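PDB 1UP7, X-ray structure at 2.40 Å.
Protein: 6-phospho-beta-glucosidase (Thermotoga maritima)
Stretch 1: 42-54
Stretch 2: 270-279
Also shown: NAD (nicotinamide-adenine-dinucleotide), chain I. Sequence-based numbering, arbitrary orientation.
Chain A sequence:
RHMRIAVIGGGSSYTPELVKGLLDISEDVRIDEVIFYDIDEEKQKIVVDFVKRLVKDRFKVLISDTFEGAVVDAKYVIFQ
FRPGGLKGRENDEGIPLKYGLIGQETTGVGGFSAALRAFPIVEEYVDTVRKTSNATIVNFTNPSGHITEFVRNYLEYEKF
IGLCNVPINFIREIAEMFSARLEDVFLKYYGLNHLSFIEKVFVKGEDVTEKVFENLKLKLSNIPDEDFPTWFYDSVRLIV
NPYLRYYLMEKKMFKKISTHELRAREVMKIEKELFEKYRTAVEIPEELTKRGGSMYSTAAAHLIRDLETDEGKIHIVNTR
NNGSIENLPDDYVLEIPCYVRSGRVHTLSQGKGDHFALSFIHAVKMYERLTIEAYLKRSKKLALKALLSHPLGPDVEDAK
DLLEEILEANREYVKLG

Stretch 1 (42-54) EKQKIVVDFVKRL
Stretch 2 (270-279) IEKELFEKYR

Two helices, distant in sequence, cross obliquely here. Residues 42-54 are helical throughout, within a helix that extends beyond both ends of the stretch; the second helix is already under way at Ile270. Backbone phi/psi values lie near -63/-40, though Tyr278 departs from this at -63/-20, with i to i+4 hydrogen bonds such as Val48 N to Gln44 O (2.7 Å) and Tyr278 N to Leu274 O (2.8 Å). The axes approach to 9.5 Å, with N-to-C directions 51° apart. Register is set late in stretch 2: the CA atoms of Phe50 and Tyr278 lie 6.0 Å apart, and those of Ile46 and Arg279 6.2 Å. The contact buries 507 Å² in all.

Ile270 is out of reach, so the contact opens at Glu271. Its CA-to-CB bond points sideways, but with chi1 -95° and chi2 t the carboxylate comes nearer, and Glu271 OE1 forms a long salt bridge of 3.6 Å with Lys43 NZ. Lys43, chi1 t, also gives a weak hydrogen bond from Lys43 NZ to NAD O3B at 3.4 Å, while Glu271 OE2 lies 2.9 Å from NAD O2A. Glu273 and Leu274 make no contact, nor do the modelled atoms of Lys272.

Phe275, chi1 m and chi2 -85°, starts sideways and brings its ring up to both Lys43 and Val47. Lys43 NZ sits 3.7 Å from Phe275 CZ, and Val47 (chi1 t) meets the ring edge, its CG2 modelled too close to Phe275 CE1 for the exact spacing to carry weight. Ile46, pointing toward stretch 2 with chi1 m, places Ile46 CG2 3.9 Å from Phe275 O.

The CA-to-CB bond of Glu276 points away and, though its end comes nearer, it makes no contact; Lys277 leads its end away, but Tyr278 has the largest area covered by the opposing stretch. With chi1 m and chi2 -15°, its ring lies near parallel to that of Phe50 (chi1 t, chi2 44°): planes at 23°, centroids 5.0 Å apart, slid so that they barely overlap. The nearest atoms are Phe50 CE2 and Tyr278 CD1, at 3.6 Å. Ile46 CG2 packs on Tyr278 CB at 4.1 Å, and Val47 CG2 lies 4.1 Å from Tyr278 CD2. Arg53 NH2 donates to Tyr278 O at 3.0 Å and 155°, with the oxygen near the guanidinium plane.

Arg279, chi1 m with chi2 and chi3 t, points away before its end returns. Arg279 NH1 reaches Ile46 CD1 at 3.6 Å, while Arg279 NE holds Glu276 OE2 at 2.9 Å in a salt bridge within the stretch. The rule is an apolar centre with charged groups at its ends.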

ATOM      1  N   GLU A  42     -15.587 -37.801  31.334  1.00 20.25           N
ATOM      2  CA  GLU A  42     -16.100 -37.828  32.697  1.00 20.58           C
ATOM      3  C   GLU A  42     -16.184 -36.420  33.292  1.00 20.27           C
ATOM      4  O   GLU A  42     -17.146 -36.102  34.002  1.00 20.60           O
ATOM      5  CB  GLU A  42     -15.322 -38.830  33.586  1.00 20.95           C
ATOM      6  CG  GLU A  42     -14.692 -39.978  32.773  1.00 24.02           C
ATOM      7  CD  GLU A  42     -14.321 -41.241  33.573  1.00 28.62           C
ATOM      8  OE1 GLU A  42     -14.579 -41.295  34.810  1.00 30.84           O
ATOM      9  OE2 GLU A  42     -13.764 -42.206  32.961  1.00 28.47           O
ATOM     10  N   LYS A  43     -15.224 -35.563  32.959  1.00 19.98           N
ATOM     11  CA  LYS A  43     -15.256 -34.183  33.412  1.00 19.89           C
ATOM     12  C   LYS A  43     -16.405 -33.432  32.729  1.00 19.69           C
ATOM     13  O   LYS A  43     -17.161 -32.720  33.389  1.00 19.70           O
ATOM     14  CB  LYS A  43     -13.922 -33.512  33.160  1.00 19.99           C
ATOM     15  CG  LYS A  43     -13.754 -32.169  33.859  1.00 22.15           C
ATOM     16  CD  LYS A  43     -13.040 -31.213  32.931  1.00 23.23           C
ATOM     17  CE  LYS A  43     -11.826 -30.532  33.544  1.00 25.96           C
ATOM     18  NZ  LYS A  43     -11.693 -29.141  32.897  1.00 28.17           N
ATOM     19  N   GLN A  44     -16.550 -33.608  31.423  1.00 18.99           N
ATOM     20  CA  GLN A  44     -17.592 -32.917  30.693  1.00 18.43           C
ATOM     21  C   GLN A  44     -19.009 -33.312  31.167  1.00 18.89           C
ATOM     22  O   GLN A  44     -19.914 -32.466  31.235  1.00 18.63           O
ATOM     23  CB  GLN A  44     -17.430 -33.136  29.214  1.00 17.29           C
ATOM     24  CG  GLN A  44     -18.598 -32.651  28.442  1.00 16.46           C
ATOM     25  CD  GLN A  44     -18.358 -32.690  26.976  1.00 14.05           C
ATOM     26  OE1 GLN A  44     -18.103 -31.659  26.361  1.00 15.10           O
ATOM     27  NE2 GLN A  44     -18.421 -33.868  26.402  1.00 10.51           N
ATOM     28  N   LYS A  45     -19.184 -34.584  31.515  1.00 19.06           N
ATOM     29  CA  LYS A  45     -20.489 -35.104  31.901  1.00 19.35           C
ATOM     30  C   LYS A  45     -21.041 -34.396  33.149  1.00 19.50           C
ATOM     31  O   LYS A  45     -22.229 -34.080  33.217  1.00 19.40           O
ATOM     32  CB  LYS A  45     -20.412 -36.614  32.115  1.00 19.32           C
ATOM     33  CG  LYS A  45     -21.581 -37.236  32.873  1.00 19.68           C
ATOM     34  CD  LYS A  45     -22.759 -37.503  31.932  1.00 22.63           C
ATOM     35  CE  LYS A  45     -23.805 -38.409  32.611  1.00 24.96           C
ATOM     36  NZ  LYS A  45     -25.170 -38.163  32.042  1.00 25.42           N
ATOM     37  N   ILE A  46     -20.175 -34.143  34.131  1.00 19.46           N
ATOM     38  CA  ILE A  46     -20.567 -33.389  35.322  1.00 19.26           C
ATOM     39  C   ILE A  46     -21.025 -31.983  34.930  1.00 19.10           C
ATOM     40  O   ILE A  46     -22.087 -31.538  35.359  1.00 19.36           O
ATOM     41  CB  ILE A  46     -19.418 -33.312  36.373  1.00 19.11           C
ATOM     42  CG1 ILE A  46     -19.236 -34.654  37.091  1.00 20.01           C
ATOM     43  CG2 ILE A  46     -19.663 -32.197  37.403  1.00 18.61           C
ATOM     44  CD1 ILE A  46     -17.744 -34.934  37.427  1.00 22.89           C
ATOM     45  N   VAL A  47     -20.245 -31.308  34.099  1.00 18.33           N
ATOM     46  CA  VAL A  47     -20.577 -29.962  33.679  1.00 18.33           C
ATOM     47  C   VAL A  47     -21.867 -29.911  32.853  1.00 18.29           C
ATOM     48  O   VAL A  47     -22.715 -29.057  33.104  1.00 18.26           O
ATOM     49  CB  VAL A  47     -19.392 -29.302  32.937  1.00 18.32           C
ATOM     50  CG1 VAL A  47     -19.765 -27.900  32.498  1.00 18.30           C
ATOM     51  CG2 VAL A  47     -18.156 -29.294  33.820  1.00 16.14           C
ATOM     52  N   VAL A  48     -22.016 -30.835  31.899  1.00 18.18           N
ATOM     53  CA  VAL A  48     -23.203 -30.888  31.038  1.00 17.89           C
ATOM     54  C   VAL A  48     -24.486 -31.284  31.801  1.00 18.25           C
ATOM     55  O   VAL A  48     -25.585 -30.793  31.482  1.00 17.93           O
ATOM     56  CB  VAL A  48     -22.972 -31.731  29.776  1.00 17.63           C
ATOM     57  CG1 VAL A  48     -24.283 -31.982  29.019  1.00 16.88           C
ATOM     58  CG2 VAL A  48     -21.958 -31.022  28.875  1.00 15.99           C
ATOM     59  N   ASP A  49     -24.358 -32.123  32.828  1.00 18.30           N
ATOM     60  CA  ASP A  49     -25.518 -32.446  33.652  1.00 18.66           C
ATOM     61  C   ASP A  49     -25.995 -31.201  34.388  1.00 18.71           C
ATOM     62  O   ASP A  49     -27.190 -30.979  34.528  1.00 18.32           O
ATOM     63  CB  ASP A  49     -25.231 -33.518  34.699  1.00 18.88           C
ATOM     64  CG  ASP A  49     -25.232 -34.913  34.130  1.00 20.53           C
ATOM     65  OD1 ASP A  49     -25.650 -35.094  32.968  1.00 23.05           O
ATOM     66  OD2 ASP A  49     -24.805 -35.898  34.771  1.00 21.21           O
ATOM     67  N   PHE A  50     -25.048 -30.402  34.882  1.00 18.61           N
ATOM     68  CA  PHE A  50     -25.372 -29.115  35.483  1.00 18.64           C
ATOM     69  C   PHE A  50     -26.008 -28.176  34.435  1.00 18.67           C
ATOM     70  O   PHE A  50     -27.038 -27.559  34.710  1.00 18.65           O
ATOM     71  CB  PHE A  50     -24.130 -28.508  36.164  1.00 18.39           C
ATOM     72  CG  PHE A  50     -24.322 -27.110  36.727  1.00 18.54           C
ATOM     73  CD1 PHE A  50     -25.458 -26.760  37.449  1.00 18.97           C
ATOM     74  CD2 PHE A  50     -23.325 -26.155  36.574  1.00 18.70           C
ATOM     75  CE1 PHE A  50     -25.611 -25.465  37.986  1.00 18.31           C
ATOM     76  CE2 PHE A  50     -23.468 -24.872  37.118  1.00 18.47           C
ATOM     77  CZ  PHE A  50     -24.620 -24.527  37.813  1.00 17.80           C
ATOM     78  N   VAL A  51     -25.425 -28.117  33.240  1.00 18.38           N
ATOM     79  CA  VAL A  51     -25.990 -27.354  32.129  1.00 18.81           C
ATOM     80  C   VAL A  51     -27.454 -27.692  31.853  1.00 19.20           C
ATOM     81  O   VAL A  51     -28.281 -26.770  31.725  1.00 19.22           O
ATOM     82  CB  VAL A  51     -25.148 -27.488  30.812  1.00 18.91           C
ATOM     83  CG1 VAL A  51     -25.910 -26.903  29.608  1.00 17.93           C
ATOM     84  CG2 VAL A  51     -23.826 -26.814  30.970  1.00 18.02           C
ATOM     85  N   LYS A  52     -27.766 -28.994  31.785  1.00 19.41           N
ATOM     86  CA  LYS A  52     -29.132 -29.471  31.540  1.00 19.67           C
ATOM     87  C   LYS A  52     -30.095 -28.962  32.595  1.00 19.45           C
ATOM     88  O   LYS A  52     -31.260 -28.662  32.303  1.00 19.28           O
ATOM     89  CB  LYS A  52     -29.198 -31.004  31.510  1.00 20.22           C
ATOM     90  CG  LYS A  52     -28.688 -31.649  30.229  1.00 21.43           C
ATOM     91  CD  LYS A  52     -29.092 -33.105  30.156  1.00 24.01           C
ATOM     92  CE  LYS A  52     -28.501 -33.786  28.914  1.00 26.07           C
ATOM     93  NZ  LYS A  52     -27.250 -34.617  29.136  1.00 27.35           N
ATOM     94  N   ARG A  53     -29.619 -28.888  33.831  1.00 19.34           N
ATOM     95  CA  ARG A  53     -30.419 -28.377  34.945  1.00 19.35           C
ATOM     96  C   ARG A  53     -30.720 -26.875  34.742  1.00 19.45           C
ATOM     97  O   ARG A  53     -31.811 -26.417  35.063  1.00 19.55           O
ATOM     98  CB  ARG A  53     -29.677 -28.583  36.255  1.00 19.26           C
ATOM     99  CG  ARG A  53     -30.338 -29.480  37.277  1.00 20.65           C
ATOM    100  CD  ARG A  53     -29.425 -30.465  38.007  1.00 19.93           C
ATOM    101  NE  ARG A  53     -28.284 -29.846  38.691  1.00 21.41           N
ATOM    102  CZ  ARG A  53     -27.022 -30.315  38.647  1.00 20.55           C
ATOM    103  NH1 ARG A  53     -26.716 -31.401  37.967  1.00 18.56           N
ATOM    104  NH2 ARG A  53     -26.059 -29.695  39.303  1.00 21.14           N
ATOM    105  N   LEU A  54     -29.766 -26.117  34.199  1.00 18.96           N
ATOM    106  CA  LEU A  54     -29.974 -24.691  33.937  1.00 19.28           C
ATOM    107  C   LEU A  54     -30.819 -24.403  32.699  1.00 19.33           C
ATOM    108  O   LEU A  54     -31.535 -23.399  32.662  1.00 19.28           O
ATOM    109  CB  LEU A  54     -28.648 -23.905  33.784  1.00 19.43           C
ATOM    110  CG  LEU A  54     -27.617 -23.896  34.914  1.00 19.33           C
ATOM    111  CD1 LEU A  54     -26.237 -23.688  34.348  1.00 18.89           C
ATOM    112  CD2 LEU A  54     -27.947 -22.869  36.004  1.00 17.90           C
ATOM    113  N   ILE A 270      -8.921 -23.868  42.089  1.00 20.35           N
ATOM    114  CA  ILE A 270     -10.202 -23.229  41.842  1.00 20.54           C
ATOM    115  C   ILE A 270     -11.120 -24.190  41.065  1.00 20.76           C
ATOM    116  O   ILE A 270     -12.282 -24.395  41.424  1.00 20.45           O
ATOM    117  CB  ILE A 270      -9.967 -21.926  41.048  1.00 21.03           C
ATOM    118  CG1 ILE A 270      -9.438 -20.820  41.978  1.00 19.97           C
ATOM    119  CG2 ILE A 270     -11.215 -21.518  40.227  1.00 20.42           C
ATOM    120  CD1 ILE A 270      -8.494 -19.861  41.229  1.00 20.05           C
ATOM    121  N   GLU A 271     -10.576 -24.781  40.005  1.00 20.95           N
ATOM    122  CA  GLU A 271     -11.327 -25.689  39.161  1.00 21.47           C
ATOM    123  C   GLU A 271     -11.829 -26.931  39.904  1.00 21.44           C
ATOM    124  O   GLU A 271     -12.954 -27.386  39.676  1.00 21.64           O
ATOM    125  CB  GLU A 271     -10.469 -26.106  37.986  1.00 22.38           C
ATOM    126  CG  GLU A 271     -10.711 -25.246  36.752  1.00 26.06           C
ATOM    127  CD  GLU A 271     -10.359 -25.995  35.481  1.00 31.84           C
ATOM    128  OE1 GLU A 271     -10.147 -27.247  35.567  1.00 32.72           O
ATOM    129  OE2 GLU A 271     -10.290 -25.334  34.398  1.00 33.90           O
ATOM    130  N   LYS A 272     -11.008 -27.482  40.790  1.00 20.86           N
ATOM    131  CA  LYS A 272     -11.419 -28.657  41.539  1.00 20.90           C
ATOM    132  C   LYS A 272     -12.561 -28.347  42.506  1.00 21.21           C
ATOM    133  O   LYS A 272     -13.384 -29.231  42.775  1.00 21.13           O
ATOM    134  CB  LYS A 272     -10.260 -29.300  42.317  1.00 21.22           C
ATOM    135  N   GLU A 273     -12.589 -27.124  43.049  1.00 21.09           N
ATOM    136  CA  GLU A 273     -13.686 -26.659  43.903  1.00 21.00           C
ATOM    137  C   GLU A 273     -14.946 -26.382  43.067  1.00 20.34           C
ATOM    138  O   GLU A 273     -16.057 -26.675  43.493  1.00 20.13           O
ATOM    139  CB  GLU A 273     -13.293 -25.396  44.676  1.00 21.22           C
ATOM    140  CG  GLU A 273     -12.449 -25.625  45.930  1.00 23.84           C
ATOM    141  CD  GLU A 273     -11.637 -24.382  46.352  1.00 27.85           C
ATOM    142  OE1 GLU A 273     -11.605 -23.357  45.602  1.00 30.25           O
ATOM    143  OE2 GLU A 273     -11.009 -24.417  47.440  1.00 28.45           O
ATOM    144  N   LEU A 274     -14.775 -25.811  41.883  1.00 20.18           N
ATOM    145  CA  LEU A 274     -15.909 -25.567  40.989  1.00 20.09           C
ATOM    146  C   LEU A 274     -16.581 -26.892  40.578  1.00 20.24           C
ATOM    147  O   LEU A 274     -17.815 -27.037  40.673  1.00 20.17           O
ATOM    148  CB  LEU A 274     -15.484 -24.744  39.773  1.00 19.67           C
ATOM    149  CG  LEU A 274     -15.335 -23.238  40.044  1.00 19.47           C
ATOM    150  CD1 LEU A 274     -14.684 -22.545  38.873  1.00 19.05           C
ATOM    151  CD2 LEU A 274     -16.674 -22.607  40.375  1.00 19.86           C
ATOM    152  N   PHE A 275     -15.766 -27.873  40.189  1.00 20.20           N
ATOM    153  CA  PHE A 275     -16.306 -29.154  39.741  1.00 20.48           C
ATOM    154  C   PHE A 275     -17.070 -29.921  40.795  1.00 20.29           C
ATOM    155  O   PHE A 275     -18.111 -30.518  40.506  1.00 20.26           O
ATOM    156  CB  PHE A 275     -15.278 -29.990  38.986  1.00 20.55           C
ATOM    157  CG  PHE A 275     -15.009 -29.435  37.610  1.00 23.71           C
ATOM    158  CD1 PHE A 275     -15.822 -29.774  36.534  1.00 24.80           C
ATOM    159  CD2 PHE A 275     -13.995 -28.500  37.408  1.00 23.93           C
ATOM    160  CE1 PHE A 275     -15.576 -29.215  35.270  1.00 25.67           C
ATOM    161  CE2 PHE A 275     -13.759 -27.957  36.169  1.00 24.88           C
ATOM    162  CZ  PHE A 275     -14.550 -28.304  35.098  1.00 25.06           C
ATOM    163  N   GLU A 276     -16.584 -29.863  42.025  1.00 20.33           N
ATOM    164  CA  GLU A 276     -17.318 -30.423  43.156  1.00 20.54           C
ATOM    165  C   GLU A 276     -18.676 -29.746  43.376  1.00 20.31           C
ATOM    166  O   GLU A 276     -19.673 -30.417  43.651  1.00 20.06           O
ATOM    167  CB  GLU A 276     -16.484 -30.372  44.440  1.00 20.93           C
ATOM    168  CG  GLU A 276     -15.583 -31.589  44.626  1.00 22.95           C
ATOM    169  CD  GLU A 276     -16.270 -32.894  44.209  1.00 25.16           C
ATOM    170  OE1 GLU A 276     -17.187 -33.361  44.956  1.00 24.30           O
ATOM    171  OE2 GLU A 276     -15.913 -33.426  43.116  1.00 25.57           O
ATOM    172  N   LYS A 277     -18.706 -28.421  43.255  1.00 20.21           N
ATOM    173  CA  LYS A 277     -19.952 -27.669  43.359  1.00 19.98           C
ATOM    174  C   LYS A 277     -20.901 -27.978  42.195  1.00 19.79           C
ATOM    175  O   LYS A 277     -22.102 -28.056  42.396  1.00 19.50           O
ATOM    176  CB  LYS A 277     -19.679 -26.168  43.416  1.00 20.09           C
ATOM    177  CG  LYS A 277     -19.560 -25.622  44.820  1.00 21.08           C
ATOM    178  CD  LYS A 277     -18.557 -24.474  44.883  1.00 23.73           C
ATOM    179  CE  LYS A 277     -18.469 -23.865  46.305  1.00 25.43           C
ATOM    180  NZ  LYS A 277     -17.683 -22.596  46.245  1.00 26.61           N
ATOM    181  N   TYR A 278     -20.370 -28.150  40.980  1.00 19.68           N
ATOM    182  CA  TYR A 278     -21.240 -28.414  39.826  1.00 19.73           C
ATOM    183  C   TYR A 278     -22.036 -29.734  39.940  1.00 19.98           C
ATOM    184  O   TYR A 278     -23.043 -29.903  39.266  1.00 20.18           O
ATOM    185  CB  TYR A 278     -20.478 -28.377  38.502  1.00 19.68           C
ATOM    186  CG  TYR A 278     -19.955 -27.032  38.047  1.00 19.19           C
ATOM    187  CD1 TYR A 278     -20.392 -25.839  38.614  1.00 19.15           C
ATOM    188  CD2 TYR A 278     -18.986 -26.971  37.063  1.00 17.91           C
ATOM    189  CE1 TYR A 278     -19.876 -24.617  38.183  1.00 20.21           C
ATOM    190  CE2 TYR A 278     -18.466 -25.784  36.644  1.00 19.50           C
ATOM    191  CZ  TYR A 278     -18.912 -24.600  37.191  1.00 20.08           C
ATOM    192  OH  TYR A 278     -18.373 -23.406  36.720  1.00 21.76           O
ATOM    193  N   ARG A 279     -21.587 -30.651  40.799  1.00 20.23           N
ATOM    194  CA  ARG A 279     -22.282 -31.914  41.057  1.00 20.60           C
ATOM    195  C   ARG A 279     -23.731 -31.700  41.500  1.00 20.74           C
ATOM    196  O   ARG A 279     -24.636 -32.422  41.043  1.00 20.61           O
ATOM    197  CB  ARG A 279     -21.553 -32.734  42.141  1.00 21.03           C
ATOM    198  CG  ARG A 279     -20.240 -33.412  41.679  1.00 22.82           C
ATOM    199  CD  ARG A 279     -19.803 -34.618  42.535  1.00 25.30           C
ATOM    200  NE  ARG A 279     -18.365 -34.885  42.391  1.00 28.49           N
ATOM    201  CZ  ARG A 279     -17.807 -35.730  41.500  1.00 29.45           C
ATOM    202  NH1 ARG A 279     -18.555 -36.431  40.647  1.00 28.88           N
ATOM    203  NH2 ARG A 279     -16.481 -35.871  41.468  1.00 28.64           N
TER
HETATM  204  PA  NAD I1416      -9.634 -25.861  30.658  1.00 39.58           P
HETATM  205  O1A NAD I1416      -8.357 -26.443  31.116  1.00 39.58           O
HETATM  206  O2A NAD I1416     -10.839 -26.071  31.601  1.00 42.49           O
HETATM  207  O5B NAD I1416      -9.905 -26.562  29.223  1.00 36.88           O
HETATM  208  C5B NAD I1416     -11.210 -26.613  28.708  1.00 31.06           C
HETATM  209  C4B NAD I1416     -11.540 -28.028  28.249  1.00 27.54           C
HETATM  210  O4B NAD I1416     -10.828 -28.345  27.055  1.00 29.02           O
HETATM  211  C3B NAD I1416     -11.208 -29.128  29.249  1.00 26.05           C
HETATM  212  O3B NAD I1416     -12.423 -29.762  29.618  1.00 21.96           O
HETATM  213  C2B NAD I1416     -10.291 -30.086  28.486  1.00 25.76           C
HETATM  214  O2B NAD I1416     -10.572 -31.441  28.772  1.00 23.91           O
HETATM  215  C1B NAD I1416     -10.679 -29.768  27.053  1.00 26.16           C
HETATM  216  N9A NAD I1416      -9.689 -30.130  26.043  1.00 26.81           N
HETATM  217  C8A NAD I1416      -8.309 -30.123  26.109  1.00 24.99           C
HETATM  218  N7A NAD I1416      -7.862 -30.505  24.892  1.00 27.63           N
HETATM  219  C5A NAD I1416      -8.896 -30.699  24.053  1.00 25.50           C
HETATM  220  C6A NAD I1416      -9.001 -31.102  22.728  1.00 27.10           C
HETATM  221  N6A NAD I1416      -7.928 -31.371  21.992  1.00 24.93           N
HETATM  222  N1A NAD I1416     -10.262 -31.233  22.159  1.00 26.83           N
HETATM  223  C2A NAD I1416     -11.400 -30.983  22.907  1.00 25.65           C
HETATM  224  N3A NAD I1416     -11.283 -30.615  24.225  1.00 25.38           N
HETATM  225  C4A NAD I1416     -10.056 -30.480  24.778  1.00 26.29           C
HETATM  226  O3  NAD I1416      -9.345 -24.293  30.441  1.00 39.74           O
HETATM  227  PN  NAD I1416     -10.386 -23.076  30.395  1.00 36.98           P
HETATM  228  O1N NAD I1416      -9.942 -22.202  31.509  1.00 41.41           O
HETATM  229  O2N NAD I1416     -11.769 -23.491  30.302  1.00 39.33           O
HETATM  230  O5D NAD I1416     -10.095 -22.371  28.990  1.00 39.15           O
HETATM  231  C5D NAD I1416      -9.976 -23.053  27.755  1.00 36.12           C
HETATM  232  C4D NAD I1416      -9.265 -22.118  26.763  1.00 37.30           C
HETATM  233  O4D NAD I1416      -9.987 -20.910  26.526  1.00 36.78           O
HETATM  234  C3D NAD I1416      -7.898 -21.681  27.267  1.00 35.07           C
HETATM  235  O3D NAD I1416      -7.059 -21.713  26.152  1.00 35.30           O
HETATM  236  C2D NAD I1416      -8.101 -20.251  27.758  1.00 35.83           C
HETATM  237  O2D NAD I1416      -6.954 -19.421  27.681  1.00 33.84           O
HETATM  238  C1D NAD I1416      -9.264 -19.745  26.936  1.00 37.91           C
HETATM  239  N1N NAD I1416     -10.217 -19.033  27.792  1.00 43.50           N
HETATM  240  C2N NAD I1416     -11.520 -19.470  27.703  1.00 44.47           C
HETATM  241  C3N NAD I1416     -12.521 -18.895  28.445  1.00 47.55           C
HETATM  242  C7N NAD I1416     -13.924 -19.440  28.311  1.00 50.35           C
HETATM  243  O7N NAD I1416     -15.060 -18.604  28.193  1.00 51.89           O
HETATM  244  N7N NAD I1416     -14.081 -20.772  28.291  1.00 52.29           N
HETATM  245  C4N NAD I1416     -12.169 -17.847  29.299  1.00 49.80           C
HETATM  246  C5N NAD I1416     -10.843 -17.379  29.401  1.00 47.38           C
HETATM  247  C6N NAD I1416      -9.859 -17.994  28.626  1.00 46.00           C